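Local coordinates for inositol-1-monophosphatase SuhB (Mycobacterium tuberculosis, PDB 2Q74), which probably hydrolyses inositol 1-phosphate to free myo-inositol and phosphate, with magnesium as its cofactor, at residues 30-34 with 111-115; 119-123 with 135-140; 163-167 with 242-248; 247-252 with 263-269. All blocks are in the same frame, centred on the assembly; numbering follows the deposited sequence.

Contact 1 (30-34 with 111-115)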
loop_
_atom_site.group_PDB
_atom_site.type_symbol
_atom_site.label_atom_id
_atom_site.label_comp_id
_atom_site.label_asym_id
_atom_site.label_seq_id
_atom_site.Cartn_x
_atom_site.Cartn_y
_atom_site.Cartn_z
ATOM N N ARG A 30 -1.993 11.446 -16.588
ATOM C CA ARG A 30 -1.225 10.215 -16.465
ATOM C C ARG A 30 -1.572 9.260 -17.606
ATOM O O ARG A 30 -0.683 8.692 -18.224
ATOM C CB ARG A 30 -1.436 9.543 -15.086
ATOM C CG ARG A 30 -0.594 8.263 -14.917
ATOM C CD ARG A 30 -0.673 7.589 -13.541
ATOM N NE ARG A 30 -0.570 6.139 -13.705
ATOM C CZ ARG A 30 0.527 5.471 -14.076
ATOM N NH1 ARG A 30 1.666 6.091 -14.281
ATOM N NH2 ARG A 30 0.494 4.158 -14.212
ATOM N N ALA A 31 -2.863 9.102 -17.885
ATOM C CA ALA A 31 -3.333 8.208 -18.942
ATOM C C ALA A 31 -2.809 8.621 -20.316
ATOM O O ALA A 31 -2.441 7.772 -21.132
ATOM C CB ALA A 31 -4.855 8.152 -18.943
ATOM N N GLU A 32 -2.745 9.921 -20.568
ATOM C CA GLU A 32 -2.204 10.425 -21.839
ATOM C C GLU A 32 -0.706 10.137 -21.962
ATOM O O GLU A 32 -0.270 9.422 -22.860
ATOM C CB GLU A 32 -2.459 11.927 -21.986
ATOM C CG GLU A 32 -3.934 12.305 -21.967
ATOM C CD GLU A 32 -4.174 13.787 -22.079
ATOM O OE1 GLU A 32 -3.211 14.560 -21.959
ATOM O OE2 GLU A 32 -5.334 14.185 -22.266
ATOM N N VAL A 33 0.067 10.680 -21.035
ATOM C CA VAL A 33 1.513 10.494 -20.997
ATOM C C VAL A 33 1.946 9.010 -21.028
ATOM O O VAL A 33 2.956 8.679 -21.620
ATOM C CB VAL A 33 2.091 11.214 -19.768
ATOM C CG1 VAL A 33 3.555 10.880 -19.574
ATOM C CG2 VAL A 33 1.901 12.722 -19.922
ATOM N N PHE A 34 1.180 8.126 -20.400
ATOM C CA PHE A 34 1.474 6.692 -20.400
ATOM C C PHE A 34 0.494 5.970 -21.323
ATOM O O PHE A 34 0.791 5.688 -22.480
ATOM C CB PHE A 34 1.351 6.106 -18.981
ATOM C CG PHE A 34 2.435 6.551 -18.014
ATOM C CD1 PHE A 34 3.701 5.982 -18.054
ATOM C CD2 PHE A 34 2.175 7.506 -17.036
ATOM C CE1 PHE A 34 4.696 6.375 -17.145
ATOM C CE2 PHE A 34 3.168 7.909 -16.130
ATOM C CZ PHE A 34 4.420 7.339 -16.177
ATOM N N ASN A 111 5.331 5.945 -6.781
ATOM C CA ASN A 111 4.067 5.230 -6.899
ATOM C C ASN A 111 3.376 5.548 -8.216
ATOM O O ASN A 111 2.950 4.639 -8.937
ATOM C CB ASN A 111 3.160 5.569 -5.716
ATOM C CG ASN A 111 3.465 4.723 -4.501
ATOM O OD1 ASN A 111 4.015 3.661 -4.649
ATOM N ND2 ASN A 111 3.070 5.171 -3.297
ATOM N N PHE A 112 3.300 6.842 -8.521
ATOM C CA PHE A 112 2.785 7.329 -9.794
ATOM C C PHE A 112 3.453 6.660 -11.026
ATOM O O PHE A 112 2.778 6.210 -11.951
ATOM C CB PHE A 112 3.003 8.840 -9.866
ATOM C CG PHE A 112 2.454 9.480 -11.100
ATOM C CD1 PHE A 112 1.153 9.922 -11.137
ATOM C CD2 PHE A 112 3.248 9.667 -12.203
ATOM C CE1 PHE A 112 0.642 10.531 -12.264
ATOM C CE2 PHE A 112 2.753 10.267 -13.351
ATOM C CZ PHE A 112 1.447 10.695 -13.384
ATOM N N VAL A 113 4.773 6.597 -11.024
ATOM C CA VAL A 113 5.499 6.018 -12.138
ATOM C C VAL A 113 5.243 4.510 -12.295
ATOM O O VAL A 113 5.208 3.984 -13.416
ATOM C CB VAL A 113 7.035 6.286 -12.005
ATOM C CG1 VAL A 113 7.804 5.465 -12.987
ATOM C CG2 VAL A 113 7.339 7.755 -12.232
ATOM N N TYR A 114 5.082 3.815 -11.173
ATOM C CA TYR A 114 4.888 2.361 -11.190
ATOM C C TYR A 114 3.433 1.931 -11.291
ATOM O O TYR A 114 3.153 0.779 -11.543
ATOM C CB TYR A 114 5.505 1.721 -9.944
ATOM C CG TYR A 114 7.001 1.460 -10.028
ATOM C CD1 TYR A 114 7.913 2.476 -9.769
ATOM C CD2 TYR A 114 7.502 0.195 -10.330
ATOM C CE1 TYR A 114 9.276 2.255 -9.840
ATOM C CE2 TYR A 114 8.867 -0.034 -10.387
ATOM C CZ TYR A 114 9.742 1.014 -10.142
ATOM O OH TYR A 114 11.089 0.842 -10.143
ATOM N N GLY A 115 2.505 2.849 -11.096
ATOM C CA GLY A 115 1.090 2.512 -11.148
ATOM C C GLY A 115 0.575 1.932 -9.831
ATOM O O GLY A 115 -0.410 1.184 -9.817
#
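Phe112 O, near the end of helix 109-114, faces the Arg30 guanidinium. Arg30 NH1 is 2.6 Å from Phe112 O. The carbonyl sits over one face of the guanidinium, so the angle is poor for a hydrogen bond and the closeness of the pair is doubtful. Gly115 N also reaches Phe112 O, through a weak bond. Arg30 NH2 comes to 3.5 Å from Gly115 CA. Gly115 has positive phi and is where the chain leaves the helical conformation.

The methylenes of Arg30 make the wider contact. CG is anti to the backbone N (chi1 -178°), and this sends the chain out across a face of the Phe112 ring. The two side chains run past each other in opposite directions. Arg30 CD stands over that face, off centre, 3.9 Å from the ring centroid. This is a CH-pi contact. The guanidinium plane is turned 72° from the ring, and any cation-pi attraction is at most weak. Phe34 adds a second ring: its CE2 is 3.7 Å from Phe112 CE2, which sits at the Phe34 edge and in its plane. The two ring planes make 60°, an oblique pairing.

Phe112 belongs to the short helix that starts at the end of the family's DPIDGT motif. Its side chain lies near Ile106, which binds substrate by similarity. It also packs on Val56 and Val59 of helix 55-74 and meets Tyr119 edge-to-face. With Arg30 methylenes and Phe34 against the Phe112 ring, the contact is mostly carbon against ring. The arginine charge lies near C-terminal carbonyls of helix 109-114, which probably favours it there without a directed bond.

Contact 2 (119-123 with 135-140); sequences YAVSI and AVADVA
Strands 120-123 and 135-138 run antiparallel at 171°, and four backbone hydrogen bonds tie the Val121-Ala137 and Ile123-Ala135 pairs. The bond from Ala137 N to Val121 O measures 2.8 Å, with an N-H...O angle of 164°. A weak fifth bond, from Val139 N to Tyr119 O, carries the ladder past the strand ends.

Val121 and Ala137 sit side by side on the face covered by helix 8-33. Beyond them Val121 CG2 meets Val139 CG2 at 3.9 Å. On the other face Ala120 CB lies 3.7 Å from Val136 CG1. That face packs under helices 211-220 and 233-245. The Tyr119 side chain crosses Val139 at about a right angle, with CE1 3.8 Å from Val139 CG1. Its CG sits between the backbone N and the carbonyl carbon (chi1 37°), which turns the ring toward that valine.

A water closes this end. It donates to Tyr119 O and Asp138 OD1 and accepts from Ala140 N at 2.7 Å. The hairpin is central in the larger sheet, and Ser122 bonds through its backbone to Asp104, a magnesium ligand by similarity. The alanines and valines probably allow helices to pack close on both faces, while the water serves the polar groups where pairing ends.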
loop_
_atom_site.group_PDB
_atom_site.type_symbol
_atom_site.label_atom_id
_atom_site.label_comp_id
_atom_site.label_asym_id
_atom_site.label_seq_id
_atom_site.Cartn_x
_atom_site.Cartn_y
_atom_site.Cartn_z
ATOM N N TYR A 119 -0.860 7.697 -4.733
ATOM C CA TYR A 119 -0.275 9.035 -4.845
ATOM C C TYR A 119 -1.353 10.053 -4.587
ATOM O O TYR A 119 -2.533 9.760 -4.782
ATOM C CB TYR A 119 0.339 9.254 -6.213
ATOM C CG TYR A 119 -0.418 8.619 -7.331
ATOM C CD1 TYR A 119 -1.327 9.337 -8.103
ATOM C CD2 TYR A 119 -0.216 7.289 -7.625
ATOM C CE1 TYR A 119 -2.009 8.709 -9.156
ATOM C CE2 TYR A 119 -0.863 6.681 -8.642
ATOM C CZ TYR A 119 -1.765 7.369 -9.410
ATOM O OH TYR A 119 -2.385 6.684 -10.451
ATOM N N ALA A 120 -0.963 11.260 -4.187
ATOM C CA ALA A 120 -1.950 12.248 -3.731
ATOM C C ALA A 120 -1.618 13.704 -4.089
ATOM O O ALA A 120 -0.473 14.089 -4.267
ATOM C CB ALA A 120 -2.116 12.120 -2.258
ATOM N N VAL A 121 -2.662 14.506 -4.192
ATOM C CA VAL A 121 -2.528 15.940 -4.291
ATOM C C VAL A 121 -2.719 16.479 -2.864
ATOM O O VAL A 121 -3.698 16.127 -2.206
ATOM C CB VAL A 121 -3.607 16.515 -5.217
ATOM C CG1 VAL A 121 -3.464 18.028 -5.304
ATOM C CG2 VAL A 121 -3.543 15.845 -6.601
ATOM N N SER A 122 -1.785 17.306 -2.396
ATOM C CA SER A 122 -1.848 17.907 -1.061
ATOM C C SER A 122 -1.893 19.427 -1.174
ATOM O O SER A 122 -1.029 20.010 -1.822
ATOM C CB SER A 122 -0.627 17.499 -0.237
ATOM O OG SER A 122 -0.706 17.970 1.097
ATOM N N ILE A 123 -2.905 20.044 -0.542
ATOM C CA ILE A 123 -3.118 21.495 -0.542
ATOM C C ILE A 123 -3.273 21.954 0.926
ATOM O O ILE A 123 -4.259 21.625 1.585
ATOM C CB ILE A 123 -4.415 21.909 -1.278
ATOM C CG1 ILE A 123 -4.592 21.197 -2.620
ATOM C CG2 ILE A 123 -4.449 23.412 -1.463
ATOM C CD1 ILE A 123 -3.828 21.797 -3.779
ATOM N N ALA A 135 -6.349 19.900 2.447
ATOM C CA ALA A 135 -7.076 18.856 1.709
ATOM C C ALA A 135 -6.094 17.956 1.014
ATOM O O ALA A 135 -5.165 18.448 0.360
ATOM C CB ALA A 135 -8.034 19.470 0.698
ATOM N N VAL A 136 -6.265 16.647 1.168
ATOM C CA VAL A 136 -5.418 15.678 0.446
ATOM C C VAL A 136 -6.316 14.810 -0.385
ATOM O O VAL A 136 -7.234 14.169 0.124
ATOM C CB VAL A 136 -4.605 14.747 1.397
ATOM C CG1 VAL A 136 -3.810 13.679 0.585
ATOM C CG2 VAL A 136 -3.684 15.542 2.306
ATOM N N ALA A 137 -6.052 14.782 -1.675
ATOM C CA ALA A 137 -6.886 14.011 -2.610
ATOM C C ALA A 137 -6.145 12.744 -2.903
ATOM O O ALA A 137 -5.034 12.821 -3.381
ATOM C CB ALA A 137 -7.113 14.781 -3.895
ATOM N N ASP A 138 -6.753 11.603 -2.601
ATOM C CA ASP A 138 -6.250 10.283 -2.989
ATOM C C ASP A 138 -6.701 10.043 -4.427
ATOM O O ASP A 138 -7.826 9.597 -4.682
ATOM C CB ASP A 138 -6.814 9.198 -2.041
ATOM C CG ASP A 138 -6.256 7.778 -2.322
ATOM O OD1 ASP A 138 -5.740 7.508 -3.430
ATOM O OD2 ASP A 138 -6.376 6.914 -1.407
ATOM N N VAL A 139 -5.797 10.323 -5.360
ATOM C CA VAL A 139 -6.122 10.356 -6.768
ATOM C C VAL A 139 -6.771 9.057 -7.248
ATOM O O VAL A 139 -7.867 9.083 -7.809
ATOM C CB VAL A 139 -4.871 10.750 -7.606
ATOM C CG1 VAL A 139 -5.195 10.783 -9.087
ATOM C CG2 VAL A 139 -4.370 12.109 -7.149
ATOM N N ALA A 140 -6.131 7.917 -7.022
ATOM C CA ALA A 140 -6.653 6.675 -7.636
ATOM C C ALA A 140 -7.952 6.231 -6.942
ATOM O O ALA A 140 -8.799 5.602 -7.549
ATOM C CB ALA A 140 -5.611 5.571 -7.630
HETATM O O HOH W 1 -4.101 7.448 -5.294
#

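Contact 3 (163-167 with 242-248)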
loop_
_atom_site.group_PDB
_atom_site.type_symbol
_atom_site.label_atom_id
_atom_site.label_comp_id
_atom_site.label_asym_id
_atom_site.label_seq_id
_atom_site.Cartn_x
_atom_site.Cartn_y
_atom_site.Cartn_z
ATOM N N VAL A 163 -17.198 11.700 8.959
ATOM C CA VAL A 163 -16.334 12.251 9.993
ATOM C C VAL A 163 -15.183 11.293 10.193
ATOM O O VAL A 163 -15.381 10.091 10.200
ATOM C CB VAL A 163 -17.071 12.443 11.362
ATOM C CG1 VAL A 163 -16.119 12.953 12.452
ATOM C CG2 VAL A 163 -18.218 13.389 11.199
ATOM N N LEU A 164 -13.988 11.836 10.380
ATOM C CA LEU A 164 -12.821 11.028 10.643
ATOM C C LEU A 164 -12.449 11.065 12.112
ATOM O O LEU A 164 -12.525 12.121 12.789
ATOM C CB LEU A 164 -11.641 11.491 9.785
ATOM C CG LEU A 164 -11.821 11.276 8.271
ATOM C CD1 LEU A 164 -10.580 11.691 7.518
ATOM C CD2 LEU A 164 -12.191 9.834 7.978
ATOM N N ARG A 165 -12.050 9.892 12.593
ATOM C CA ARG A 165 -11.589 9.697 13.949
ATOM C C ARG A 165 -10.536 8.608 13.964
ATOM O O ARG A 165 -10.704 7.545 13.356
ATOM C CB ARG A 165 -12.753 9.299 14.850
ATOM C CG ARG A 165 -13.651 10.467 15.281
ATOM C CD ARG A 165 -12.823 11.596 15.909
ATOM N NE ARG A 165 -13.467 12.204 17.060
ATOM C CZ ARG A 165 -12.909 13.144 17.823
ATOM N NH1 ARG A 165 -11.691 13.608 17.545
ATOM N NH2 ARG A 165 -13.584 13.634 18.870
ATOM N N CYS A 166 -9.431 8.870 14.644
ATOM C CA CYS A 166 -8.376 7.882 14.727
ATOM C C CYS A 166 -8.789 6.807 15.711
ATOM O O CYS A 166 -9.799 6.928 16.376
ATOM C CB CYS A 166 -7.061 8.531 15.134
ATOM S SG CYS A 166 -7.242 9.488 16.616
ATOM N N THR A 167 -8.008 5.744 15.778
ATOM C CA THR A 167 -8.372 4.581 16.552
ATOM C C THR A 167 -8.179 4.851 18.034
ATOM O O THR A 167 -7.638 5.875 18.407
ATOM C CB THR A 167 -7.513 3.375 16.140
ATOM O OG1 THR A 167 -6.148 3.652 16.454
ATOM C CG2 THR A 167 -7.627 3.103 14.661
ATOM N N ILE A 242 -5.110 17.289 9.256
ATOM C CA ILE A 242 -6.199 16.340 9.103
ATOM C C ILE A 242 -6.129 15.295 10.214
ATOM O O ILE A 242 -7.096 15.122 10.971
ATOM C CB ILE A 242 -6.191 15.666 7.737
ATOM C CG1 ILE A 242 -6.480 16.709 6.629
ATOM C CG2 ILE A 242 -7.247 14.579 7.736
ATOM C CD1 ILE A 242 -6.182 16.262 5.210
ATOM N N ALA A 243 -4.972 14.645 10.352
ATOM C CA ALA A 243 -4.765 13.721 11.470
ATOM C C ALA A 243 -5.067 14.409 12.837
ATOM O O ALA A 243 -5.755 13.864 13.693
ATOM C CB ALA A 243 -3.370 13.138 11.422
ATOM N N ALA A 244 -4.594 15.627 13.012
ATOM C CA ALA A 244 -4.800 16.352 14.291
ATOM C C ALA A 244 -6.285 16.541 14.542
ATOM O O ALA A 244 -6.795 16.207 15.592
ATOM C CB ALA A 244 -4.076 17.690 14.283
ATOM N N GLU A 245 -7.000 17.020 13.544
ATOM C CA GLU A 245 -8.431 17.257 13.703
ATOM C C GLU A 245 -9.239 15.973 13.852
ATOM O O GLU A 245 -10.446 16.017 14.126
ATOM C CB GLU A 245 -8.963 18.068 12.520
ATOM C CG GLU A 245 -8.529 19.527 12.522
ATOM C CD GLU A 245 -9.023 20.286 13.723
ATOM O OE1 GLU A 245 -10.162 20.017 14.186
ATOM O OE2 GLU A 245 -8.265 21.158 14.205
ATOM N N ALA A 246 -8.576 14.841 13.657
ATOM C CA ALA A 246 -9.189 13.537 13.812
ATOM C C ALA A 246 -8.873 12.999 15.203
ATOM O O ALA A 246 -9.206 11.857 15.517
ATOM C CB ALA A 246 -8.675 12.566 12.695
ATOM N N GLY A 247 -8.224 13.828 16.022
ATOM C CA GLY A 247 -7.893 13.492 17.420
ATOM C C GLY A 247 -6.495 12.910 17.611
ATOM O O GLY A 247 -6.111 12.559 18.721
ATOM N N ALA A 248 -5.732 12.790 16.529
ATOM C CA ALA A 248 -4.400 12.201 16.626
ATOM C C ALA A 248 -3.419 13.154 17.294
ATOM O O ALA A 248 -3.552 14.361 17.232
ATOM C CB ALA A 248 -3.882 11.780 15.263
HETATM O O HOH W 2 -12.884 14.604 12.896
#
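Ile242 opens the contact, its CG2 lying 4.4 Å from Leu164 CD1, just after strand 160-163. One turn on, Glu245 takes part through its carbonyl. A water lies between Glu245 O and Leu164 O, 3.1 Å from Glu245 O. The Glu245 carboxylate is used elsewhere, by Gly150 N and Gly152 N.

Ala246 carries the direct bond. Its O accepts from Cys166 N at 3.1 Å, with an N-H...O angle of 164°. The donor is tilted 21° from the carbonyl plane. Arg165 CA adds a CA-H...O contact to Ala246 O at 3.6 Å. The methyl of Ala246 packs against Leu164, with the two CB atoms 4.3 Å apart.

Gly247 ends the helix in a Schellman motif. Ala243 O takes both Ala248 N and Ala246 N, from opposite faces of its plane. Arg165 doubles back through bends at chi2 and chi3, which brings NH1 to 3.8 Å from Gly247 N. That nitrogen lies at the guanidinium edge; both are donors, so this is packing. Cys166 SG lies between its backbone N and carbonyl carbon (chi1 53°), and so reaches 3.6 Å from Ala248 N and also touches the Ala248 methyl.

The join thus links the loop after strand 160-163 to the C-terminal end of helix 233-245. The N-H groups of Gly247 and Ala248 turn back to Ala244 O and Ala243 O, while Ala246 O accepts the loop through Cys166 N.

Contact 4 (247-252 with 263-269)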
loop_
_atom_site.group_PDB
_atom_site.type_symbol
_atom_site.label_atom_id
_atom_site.label_comp_id
_atom_site.label_asym_id
_atom_site.label_seq_id
_atom_site.Cartn_x
_atom_site.Cartn_y
_atom_site.Cartn_z
ATOM N N GLY A 247 -8.224 13.828 16.022
ATOM C CA GLY A 247 -7.893 13.492 17.420
ATOM C C GLY A 247 -6.495 12.910 17.611
ATOM O O GLY A 247 -6.111 12.559 18.721
ATOM N N ALA A 248 -5.732 12.790 16.529
ATOM C CA ALA A 248 -4.400 12.201 16.626
ATOM C C ALA A 248 -3.419 13.154 17.294
ATOM O O ALA A 248 -3.552 14.361 17.232
ATOM C CB ALA A 248 -3.882 11.780 15.263
ATOM N N ARG A 249 -2.431 12.569 17.944
ATOM C CA ARG A 249 -1.298 13.293 18.451
ATOM C C ARG A 249 -0.329 13.496 17.283
ATOM O O ARG A 249 0.057 12.538 16.615
ATOM C CB ARG A 249 -0.651 12.460 19.549
ATOM C CG ARG A 249 0.278 13.216 20.433
ATOM C CD ARG A 249 -0.449 13.970 21.529
ATOM N NE ARG A 249 0.525 14.366 22.535
ATOM C CZ ARG A 249 1.047 13.574 23.470
ATOM N NH1 ARG A 249 0.680 12.307 23.556
ATOM N NH2 ARG A 249 1.928 14.070 24.343
ATOM N N VAL A 250 0.042 14.735 17.006
ATOM C CA VAL A 250 0.898 15.008 15.870
ATOM C C VAL A 250 1.977 15.985 16.236
ATOM O O VAL A 250 1.677 17.052 16.758
ATOM C CB VAL A 250 0.105 15.612 14.704
ATOM C CG1 VAL A 250 1.013 15.798 13.491
ATOM C CG2 VAL A 250 -1.072 14.734 14.350
ATOM N N LEU A 251 3.234 15.634 15.969
ATOM C CA LEU A 251 4.318 16.583 16.169
ATOM C C LEU A 251 5.263 16.635 14.989
ATOM O O LEU A 251 5.630 15.612 14.434
ATOM C CB LEU A 251 5.068 16.337 17.486
ATOM C CG LEU A 251 5.603 14.962 17.829
ATOM C CD1 LEU A 251 7.048 14.851 17.378
ATOM C CD2 LEU A 251 5.501 14.755 19.359
ATOM N N LEU A 252 5.637 17.863 14.631
ATOM C CA LEU A 252 6.524 18.147 13.507
ATOM C C LEU A 252 7.835 18.777 13.983
ATOM O O LEU A 252 7.932 19.991 14.146
ATOM C CB LEU A 252 5.839 19.103 12.543
ATOM C CG LEU A 252 4.600 18.593 11.819
ATOM C CD1 LEU A 252 4.064 19.686 10.931
ATOM C CD2 LEU A 252 4.927 17.335 10.988
ATOM N N VAL A 263 10.722 16.091 10.767
ATOM C CA VAL A 263 10.457 14.829 11.426
ATOM C C VAL A 263 9.005 14.852 11.839
ATOM O O VAL A 263 8.577 15.760 12.548
ATOM C CB VAL A 263 11.330 14.641 12.655
ATOM C CG1 VAL A 263 10.952 13.360 13.388
ATOM C CG2 VAL A 263 12.786 14.627 12.247
ATOM N N VAL A 264 8.254 13.850 11.385
ATOM C CA VAL A 264 6.822 13.785 11.609
ATOM C C VAL A 264 6.488 12.556 12.413
ATOM O O VAL A 264 6.918 11.434 12.051
ATOM C CB VAL A 264 6.041 13.689 10.279
ATOM C CG1 VAL A 264 4.530 13.749 10.540
ATOM C CG2 VAL A 264 6.483 14.780 9.309
ATOM N N VAL A 265 5.743 12.771 13.501
ATOM C CA VAL A 265 5.132 11.682 14.254
ATOM C C VAL A 265 3.638 11.960 14.395
ATOM O O VAL A 265 3.229 13.052 14.774
ATOM C CB VAL A 265 5.788 11.479 15.615
ATOM C CG1 VAL A 265 5.142 10.300 16.333
ATOM C CG2 VAL A 265 7.277 11.239 15.448
ATOM N N ALA A 266 2.824 10.984 14.022
ATOM C CA ALA A 266 1.377 11.088 14.141
ATOM C C ALA A 266 0.839 9.771 14.684
ATOM O O ALA A 266 1.123 8.725 14.140
ATOM C CB ALA A 266 0.767 11.408 12.805
ATOM N N ALA A 267 0.076 9.815 15.764
ATOM C CA ALA A 267 -0.354 8.587 16.417
ATOM C C ALA A 267 -1.688 8.763 17.116
ATOM O O ALA A 267 -2.020 9.864 17.575
ATOM C CB ALA A 267 0.699 8.156 17.430
ATOM N N ALA A 268 -2.451 7.679 17.211
ATOM C CA ALA A 268 -3.612 7.675 18.064
ATOM C C ALA A 268 -3.154 8.066 19.481
ATOM O O ALA A 268 -2.082 7.663 19.924
ATOM C CB ALA A 268 -4.274 6.334 18.056
ATOM N N PRO A 269 -3.966 8.860 20.193
ATOM C CA PRO A 269 -3.556 9.487 21.462
ATOM C C PRO A 269 -3.193 8.496 22.562
ATOM O O PRO A 269 -2.287 8.760 23.371
ATOM C CB PRO A 269 -4.797 10.285 21.861
ATOM C CG PRO A 269 -5.917 9.614 21.149
ATOM C CD PRO A 269 -5.350 9.217 19.843
#
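Leu252 and Val264 lie side by side and point the same way on one face of an antiparallel beta hairpin. Leu252 CD2 rests against both methyls of the valine, 3.4 Å from Val264 CG2. Val250 and Ala266 share that face, with Val250 CG2 4.1 Å from Ala266 CB. Helix 233-245 packs there: Val250 meets Ala240 and Ala243, and Val264 meets Cys236.

The other face carries Leu251 and Val265, again alongside each other and pointing one way. Leu251 CG falls between the backbone N and the carbonyl carbon (chi1 52°). From there CD1 reaches 4.0 Å from Val265 CB. Leu276 and Leu275 of helix 272-280 pack on this pair. Arg249 stands on the same face and makes a salt bridge with Asp273.

Hydrogen bonds join Arg249 with Ala267 and Leu251 with Val265, two for each pair. The straightest runs from Val265 N to Leu251 O at 3.0 Å, with an N-H...O angle of 171°. Between the two hydrogen-bonded pairs, Val250 CA approaches Val265 O at 3.2 Å in a CA-H...O contact. Strand 249-252 forms one edge of the smaller sheet within the chain, and strand 262-267 joins it to strand 225-231. Helices on both faces make this a layer of the alpha-beta-alpha-beta-alpha sandwich. At the end that follows helix 233-245, the pairing gives way to packing: the Pro269 ring borders Gly247 O, with CD 3.6 Å from that oxygen.

In the fold
The contacts follow one another along the chain, from contact 1 to contact 4. Contacts 1 and 2 touch where Arg30 CD meets Tyr119 OH at 3.6 Å, and helix 109-114 leads into strand 120-127. Contacts 2 and 3 have centres about 17 Å apart and touch through Val136 and Ile242. Contacts 3 and 4 share Gly247 and Ala248, where helix 233-245 turns into the edge strand of the smaller sheet. Contacts 1 and 4 lie on opposite sides of the chain centre, about 31 Å between centres. Helix 233-245 packs against both sheets of the sandwich. It carries Asp235, a magnesium ligand by similarity, so this packing probably places part of the metal site.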